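Local coordinates for Thiol:disulfide interchange protein DsbL (Escherichia coli, PDB 3C7M) that introduces disulfide bonds into other periplasmic proteins by passing on its own redox-active disulfide, serving with DsbI to oxidise the arylsulfate sulfotransferase AssT, at residues A[114-117]-A[118-121]. Residues are numbered along the deposited sequence; the frame is centred on the assembly and turned at random.
Sequences GKDP and AAFI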
loop_
_atom_site.group_PDB
_atom_site.type_symbol
_atom_site.label_atom_id
_atom_site.label_comp_id
_atom_site.label_asym_id
_atom_site.label_seq_id
_atom_site.Cartn_x
_atom_site.Cartn_y
_atom_site.Cartn_z
ATOM N N GLY A 114 7.933 1.555 -19.787
ATOM C CA GLY A 114 9.084 2.025 -19.035
ATOM C C GLY A 114 9.718 3.272 -19.616
ATOM O O GLY A 114 10.414 4.000 -18.901
ATOM N N LYS A 115 9.469 3.539 -20.901
ATOM C CA LYS A 115 10.158 4.627 -21.601
ATOM C C LYS A 115 9.505 6.008 -21.467
ATOM O O LYS A 115 10.021 7.009 -21.993
ATOM C CB LYS A 115 10.399 4.249 -23.071
ATOM C CG LYS A 115 11.391 3.082 -23.238
ATOM C CD LYS A 115 11.595 2.709 -24.692
ATOM C CE LYS A 115 12.735 1.710 -24.826
ATOM N NZ LYS A 115 13.055 1.435 -26.258
ATOM N N ASP A 116 8.388 6.080 -20.748
ATOM C CA ASP A 116 7.673 7.349 -20.596
ATOM C C ASP A 116 7.237 7.570 -19.146
ATOM O O ASP A 116 6.034 7.626 -18.855
ATOM C CB ASP A 116 6.473 7.387 -21.550
ATOM C CG ASP A 116 5.932 8.799 -21.777
ATOM O OD1 ASP A 116 6.365 9.757 -21.096
ATOM O OD2 ASP A 116 5.050 8.945 -22.647
ATOM N N PRO A 117 8.210 7.711 -18.224
ATOM C CA PRO A 117 7.846 7.906 -16.822
ATOM C C PRO A 117 7.055 9.187 -16.574
ATOM O O PRO A 117 6.255 9.224 -15.635
ATOM C CB PRO A 117 9.197 7.948 -16.103
ATOM C CG PRO A 117 10.182 8.347 -17.164
ATOM C CD PRO A 117 9.673 7.692 -18.415
ATOM N N ALA A 118 7.257 10.219 -17.399
ATOM C CA ALA A 118 6.462 11.449 -17.263
ATOM C C ALA A 118 4.970 11.181 -17.445
ATOM O O ALA A 118 4.148 11.712 -16.702
ATOM C CB ALA A 118 6.934 12.525 -18.239
ATOM N N ALA A 119 4.621 10.356 -18.435
ATOM C CA ALA A 119 3.228 9.984 -18.657
ATOM C C ALA A 119 2.696 9.158 -17.500
ATOM O O ALA A 119 1.559 9.357 -17.067
ATOM C CB ALA A 119 3.076 9.228 -19.947
ATOM N N PHE A 120 3.508 8.234 -16.987
ATOM C CA PHE A 120 3.062 7.444 -15.843
ATOM C C PHE A 120 2.789 8.344 -14.640
ATOM O O PHE A 120 1.737 8.261 -14.003
ATOM C CB PHE A 120 4.077 6.362 -15.461
ATOM C CG PHE A 120 3.652 5.550 -14.274
ATOM C CD1 PHE A 120 2.848 4.423 -14.444
ATOM C CD2 PHE A 120 4.028 5.920 -12.981
ATOM C CE1 PHE A 120 2.424 3.663 -13.362
ATOM C CE2 PHE A 120 3.605 5.162 -11.880
ATOM C CZ PHE A 120 2.810 4.028 -12.071
ATOM N N ILE A 121 3.739 9.213 -14.334
ATOM C CA ILE A 121 3.586 10.119 -13.197
ATOM C C ILE A 121 2.336 11.001 -13.375
ATOM O O ILE A 121 1.568 11.197 -12.422
ATOM C CB ILE A 121 4.871 10.939 -12.982
ATOM C CG1 ILE A 121 5.970 10.039 -12.401
ATOM C CG2 ILE A 121 4.615 12.126 -12.059
ATOM C CD1 ILE A 121 7.378 10.602 -12.563
HETATM O O HOH W 1 8.986 10.556 -19.874
#
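OD1 of D116 is held by two groups: the backbone amide of A119, 3.2 Å from A119 N to D116 OD1, and a water that donates to the same oxygen. The N-H of A119 reaches it at 152°, from well above the carboxylate plane, so the bond is fairly straight at the donor but oblique at the acceptor. The water also accepts from the amide of A118, with 3.0 Å between its oxygen and A118 N, and thus extends the reach of the carboxylate to a second N-H of the first turn. What brings the group here is the D116 side-chain torsion: with chi1 at -162°, CG lies trans to D116 N, and the carboxylate is carried back to the helix start. There it also meets the methyl of A119, whose CB lies 3.4 Å from D116 OD2.

The carbonyls of D116 and P117 begin the helical bonding. F120 N donates to D116 O at 3.2 Å, while A119 N adds only a weak bond to that oxygen. One residue on, I121 N binds P117 O at 2.8 Å and a nearly linear 170°. CG1 of I121 comes up to the oxygen end of the same carbonyl, 3.3 Å from P117 O.

F120 turns its ring inward, stacking with Y64 and Y100 and meeting W111 and Y27 edge-to-face, while the hydroxyl of Y64 accepts from D116 N. P117, its backbone already helical, fits the first helical position. An aspartate N-cap followed by proline at N1 is a classic helix start, here opening helix 117-128 at the surface of the DsbA-like thioredoxin domain.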